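Local structure of mandelate racemase / muconate lactonizing enzyme, C-terminal domain protein (4E5T) at residues M288-K300 with C319-C333. The protein is a putative mandelate racemase/muconate lactonizing enzyme of the enolase superfamily that binds magnesium and probably acts on an unidentified carboxylate substrate. Numbering follows the deposited sequence.
Sequences MNLGRVGGLLEAK and CGPLVALANIQLATC
Leu-330 meets Met-288, Leu-290, Leu-296 and Ala-299 together, a worked example of how one residue of a barrel helix can join both the loop 288-295 and the start of helix 296-308 to helix 321-332. Its first torsion, near 180° (chi1 175°), carries the branch of Leu-330 across so that CD2 rests against both Ala-299 CB, 3.6 Å away, and Met-288 CE, 3.7 Å away, while Leu-296 slides past it in the opposite direction. One turn earlier on helix 321-332, Ala-326 CB receives Leu-290 CD2 at 3.7 Å. The close fit continues where Val-323 CG2 packs 3.7 Å from Gly-291 CA.

Asn-289 carries the polar end: its OD1 closes an Asx turn on Gly-291 N (2.8 Å), and its ND2 makes a weak, nearly straight bond to Cys-319 SG (3.6 Å, 173°) besides bonding His-316 ND1. A leucine in its place would probably leave the turn without its acceptor and Cys-319 and His-316 without their shared donor.

Contact thins at the other end, though still buried: Leu-296 CD2 lies 4.1 Å from Gln-329 CB, and Lys-300 bends toward Cys-333 but forms its salt bridge with Glu-72 of a second subunit.

Helices 296-308 and 321-332 are successive outer helices of the TIM-type barrel, their short segments inclined at 38°; helix 89-110 packs on Leu-296 and Ala-326, and strand 126-131 on Ile-328.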
loop_
_atom_site.group_PDB
_atom_site.type_symbol
_atom_site.label_atom_id
_atom_site.label_comp_id
_atom_site.label_asym_id
_atom_site.label_seq_id
_atom_site.Cartn_x
_atom_site.Cartn_y
_atom_site.Cartn_z
ATOM N N MET A 288 9.976 -14.126 23.520
ATOM C CA MET A 288 11.237 -13.586 24.011
ATOM C C MET A 288 11.908 -14.608 24.902
ATOM O O MET A 288 11.246 -15.265 25.714
ATOM C CB MET A 288 11.030 -12.326 24.846
ATOM C CG MET A 288 10.123 -11.303 24.243
ATOM S SD MET A 288 8.549 -11.256 25.088
ATOM C CE MET A 288 8.696 -12.676 26.163
ATOM N N ASN A 289 13.218 -14.752 24.735
ATOM C CA ASN A 289 14.052 -15.321 25.778
ATOM C C ASN A 289 14.575 -14.146 26.593
ATOM O O ASN A 289 15.181 -13.226 26.048
ATOM C CB ASN A 289 15.214 -16.099 25.180
ATOM C CG ASN A 289 15.989 -16.885 26.217
ATOM O OD1 ASN A 289 16.820 -16.344 26.947
ATOM N ND2 ASN A 289 15.736 -18.178 26.270
ATOM N N LEU A 290 14.337 -14.149 27.896
ATOM C CA LEU A 290 14.819 -13.035 28.707
ATOM C C LEU A 290 16.339 -12.986 28.895
ATOM O O LEU A 290 16.862 -12.002 29.405
ATOM C CB LEU A 290 14.087 -12.955 30.045
ATOM C CG LEU A 290 12.836 -12.104 29.874
ATOM C CD1 LEU A 290 11.646 -12.973 29.598
ATOM C CD2 LEU A 290 12.619 -11.213 31.067
ATOM N N GLY A 291 17.038 -14.033 28.464
ATOM C CA GLY A 291 18.488 -14.062 28.538
ATOM C C GLY A 291 19.114 -13.347 27.361
ATOM O O GLY A 291 20.338 -13.176 27.284
ATOM N N ARG A 292 18.248 -12.885 26.462
ATOM C CA ARG A 292 18.670 -12.391 25.165
ATOM C C ARG A 292 17.968 -11.116 24.755
ATOM O O ARG A 292 18.602 -10.190 24.266
ATOM C CB ARG A 292 18.405 -13.464 24.124
ATOM C CG ARG A 292 18.356 -12.963 22.711
ATOM C CD ARG A 292 18.444 -14.116 21.755
ATOM N NE ARG A 292 19.821 -14.556 21.598
ATOM C CZ ARG A 292 20.155 -15.708 21.040
ATOM N NH1 ARG A 292 19.186 -16.507 20.613
ATOM N NH2 ARG A 292 21.438 -16.052 20.904
ATOM N N VAL A 293 16.658 -11.071 24.955
ATOM C CA VAL A 293 15.827 -9.985 24.422
ATOM C C VAL A 293 16.151 -8.575 24.943
ATOM O O VAL A 293 15.720 -7.586 24.335
ATOM C CB VAL A 293 14.333 -10.260 24.676
ATOM C CG1 VAL A 293 13.978 -9.996 26.156
ATOM C CG2 VAL A 293 13.469 -9.438 23.727
ATOM N N GLY A 294 16.875 -8.486 26.068
ATOM C CA GLY A 294 17.305 -7.210 26.626
ATOM C C GLY A 294 16.967 -6.994 28.091
ATOM O O GLY A 294 17.192 -5.918 28.665
ATOM N N GLY A 295 16.422 -8.028 28.710
ATOM C CA GLY A 295 16.074 -7.930 30.107
ATOM C C GLY A 295 14.587 -7.783 30.377
ATOM O O GLY A 295 13.753 -7.804 29.480
ATOM N N LEU A 296 14.268 -7.604 31.647
ATOM C CA LEU A 296 12.907 -7.677 32.136
ATOM C C LEU A 296 12.076 -6.480 31.684
ATOM O O LEU A 296 10.916 -6.634 31.264
ATOM C CB LEU A 296 12.959 -7.754 33.661
ATOM C CG LEU A 296 11.793 -8.200 34.527
ATOM C CD1 LEU A 296 10.766 -9.012 33.788
ATOM C CD2 LEU A 296 12.411 -9.026 35.597
ATOM N N LEU A 297 12.667 -5.290 31.768
ATOM C CA LEU A 297 11.921 -4.078 31.464
ATOM C C LEU A 297 11.637 -4.021 29.970
ATOM O O LEU A 297 10.568 -3.551 29.554
ATOM C CB LEU A 297 12.655 -2.815 31.948
ATOM C CG LEU A 297 12.072 -1.467 31.488
ATOM C CD1 LEU A 297 10.589 -1.334 31.861
ATOM C CD2 LEU A 297 12.895 -0.302 32.032
ATOM N N GLU A 298 12.587 -4.514 29.173
ATOM C CA GLU A 298 12.431 -4.510 27.726
ATOM C C GLU A 298 11.355 -5.498 27.321
ATOM O O GLU A 298 10.519 -5.190 26.466
ATOM C CB GLU A 298 13.746 -4.844 27.029
ATOM C CG GLU A 298 13.745 -4.579 25.536
ATOM C CD GLU A 298 13.941 -3.115 25.222
ATOM O OE1 GLU A 298 13.852 -2.291 26.167
ATOM O OE2 GLU A 298 14.206 -2.787 24.036
ATOM N N ALA A 299 11.384 -6.677 27.945
ATOM C CA ALA A 299 10.332 -7.687 27.778
ATOM C C ALA A 299 8.961 -7.125 28.120
ATOM O O ALA A 299 8.008 -7.340 27.382
ATOM C CB ALA A 299 10.615 -8.918 28.628
ATOM N N LYS A 300 8.872 -6.409 29.239
ATOM C CA LYS A 300 7.638 -5.720 29.630
ATOM C C LYS A 300 7.188 -4.752 28.547
ATOM O O LYS A 300 6.009 -4.717 28.169
ATOM C CB LYS A 300 7.840 -4.939 30.932
ATOM C CG LYS A 300 6.693 -5.055 31.926
ATOM C CD LYS A 300 5.456 -4.329 31.470
ATOM C CE LYS A 300 4.332 -4.411 32.513
ATOM N NZ LYS A 300 3.738 -5.782 32.700
ATOM N N CYS A 319 17.568 -23.031 28.255
ATOM C CA CYS A 319 18.783 -22.659 28.970
ATOM C C CYS A 319 18.572 -22.962 30.444
ATOM O O CYS A 319 17.898 -23.923 30.779
ATOM C CB CYS A 319 19.125 -21.179 28.765
ATOM S SG CYS A 319 17.719 -20.039 28.654
ATOM N N GLY A 320 19.119 -22.136 31.324
ATOM C CA GLY A 320 19.092 -22.449 32.741
ATOM C C GLY A 320 17.867 -22.011 33.529
ATOM O O GLY A 320 16.908 -21.474 32.984
ATOM N N PRO A 321 17.900 -22.241 34.843
ATOM C CA PRO A 321 16.811 -21.805 35.716
ATOM C C PRO A 321 16.693 -20.297 35.912
ATOM O O PRO A 321 15.574 -19.849 36.113
ATOM C CB PRO A 321 17.111 -22.509 37.044
ATOM C CG PRO A 321 18.545 -22.854 36.972
ATOM C CD PRO A 321 18.852 -23.118 35.538
ATOM N N LEU A 322 17.770 -19.521 35.869
ATOM C CA LEU A 322 17.591 -18.065 36.036
ATOM C C LEU A 322 16.809 -17.368 34.895
ATOM O O LEU A 322 15.994 -16.475 35.148
ATOM C CB LEU A 322 18.912 -17.350 36.305
ATOM C CG LEU A 322 19.278 -17.091 37.758
ATOM C CD1 LEU A 322 19.288 -18.359 38.581
ATOM C CD2 LEU A 322 20.651 -16.506 37.757
ATOM N N VAL A 323 17.040 -17.773 33.650
ATOM C CA VAL A 323 16.168 -17.309 32.582
ATOM C C VAL A 323 14.730 -17.732 32.873
ATOM O O VAL A 323 13.804 -16.959 32.665
ATOM C CB VAL A 323 16.659 -17.736 31.170
ATOM C CG1 VAL A 323 15.608 -17.487 30.111
ATOM C CG2 VAL A 323 17.908 -16.967 30.806
ATOM N N ALA A 324 14.543 -18.935 33.402
ATOM C CA ALA A 324 13.202 -19.367 33.794
ATOM C C ALA A 324 12.577 -18.409 34.808
ATOM O O ALA A 324 11.394 -18.094 34.720
ATOM C CB ALA A 324 13.230 -20.772 34.342
ATOM N N LEU A 325 13.393 -17.937 35.751
ATOM C CA LEU A 325 12.955 -17.012 36.799
ATOM C C LEU A 325 12.475 -15.694 36.233
ATOM O O LEU A 325 11.421 -15.192 36.625
ATOM C CB LEU A 325 14.082 -16.738 37.791
ATOM C CG LEU A 325 14.449 -17.856 38.780
ATOM C CD1 LEU A 325 15.323 -17.331 39.917
ATOM C CD2 LEU A 325 13.208 -18.520 39.327
ATOM N N ALA A 326 13.253 -15.128 35.314
ATOM C CA ALA A 326 12.865 -13.875 34.667
ATOM C C ALA A 326 11.591 -14.045 33.839
ATOM O O ALA A 326 10.672 -13.228 33.941
ATOM C CB ALA A 326 14.003 -13.324 33.820
ATOM N N ASN A 327 11.549 -15.104 33.027
ATOM C CA ASN A 327 10.343 -15.504 32.307
ATOM C C ASN A 327 9.125 -15.506 33.218
ATOM O O ASN A 327 8.085 -14.929 32.887
ATOM C CB ASN A 327 10.493 -16.912 31.753
ATOM C CG ASN A 327 11.285 -16.965 30.473
ATOM O OD1 ASN A 327 11.975 -16.020 30.111
ATOM N ND2 ASN A 327 11.196 -18.094 29.781
ATOM N N ILE A 328 9.260 -16.166 34.365
ATOM C CA ILE A 328 8.166 -16.279 35.326
ATOM C C ILE A 328 7.767 -14.901 35.868
ATOM O O ILE A 328 6.576 -14.590 36.012
ATOM C CB ILE A 328 8.538 -17.235 36.468
ATOM C CG1 ILE A 328 8.602 -18.675 35.959
ATOM C CG2 ILE A 328 7.541 -17.152 37.589
ATOM C CD1 ILE A 328 9.280 -19.652 36.921
ATOM N N GLN A 329 8.765 -14.069 36.149
ATOM C CA GLN A 329 8.498 -12.726 36.639
ATOM C C GLN A 329 7.599 -11.980 35.659
ATOM O O GLN A 329 6.532 -11.496 36.042
ATOM C CB GLN A 329 9.799 -11.959 36.862
ATOM C CG GLN A 329 10.625 -12.413 38.068
ATOM C CD GLN A 329 9.856 -12.371 39.387
ATOM O OE1 GLN A 329 9.505 -11.304 39.904
ATOM N NE2 GLN A 329 9.605 -13.545 39.940
ATOM N N LEU A 330 8.025 -11.925 34.391
ATOM C CA LEU A 330 7.257 -11.298 33.308
ATOM C C LEU A 330 5.874 -11.899 33.091
ATOM O O LEU A 330 4.890 -11.172 33.081
ATOM C CB LEU A 330 8.020 -11.375 31.992
ATOM C CG LEU A 330 7.239 -10.852 30.781
ATOM C CD1 LEU A 330 7.026 -9.346 30.911
ATOM C CD2 LEU A 330 7.964 -11.195 29.507
ATOM N N ALA A 331 5.811 -13.217 32.896
ATOM C CA ALA A 331 4.543 -13.938 32.725
ATOM C C ALA A 331 3.513 -13.642 33.813
ATOM O O ALA A 331 2.315 -13.613 33.544
ATOM C CB ALA A 331 4.785 -15.445 32.643
ATOM N N THR A 332 3.991 -13.421 35.032
ATOM C CA THR A 332 3.119 -13.265 36.186
ATOM C C THR A 332 2.389 -11.931 36.195
ATOM O O THR A 332 1.269 -11.836 36.700
ATOM C CB THR A 332 3.905 -13.440 37.497
ATOM O OG1 THR A 332 4.537 -14.725 37.496
ATOM C CG2 THR A 332 2.978 -13.348 38.700
ATOM N N CYS A 333 3.012 -10.902 35.628
ATOM C CA CYS A 333 2.409 -9.564 35.596
ATOM C C CYS A 333 1.927 -9.157 34.216
ATOM O O CYS A 333 1.755 -7.971 33.946
ATOM C CB CYS A 333 3.391 -8.512 36.108
ATOM S SG CYS A 333 4.952 -8.420 35.188
#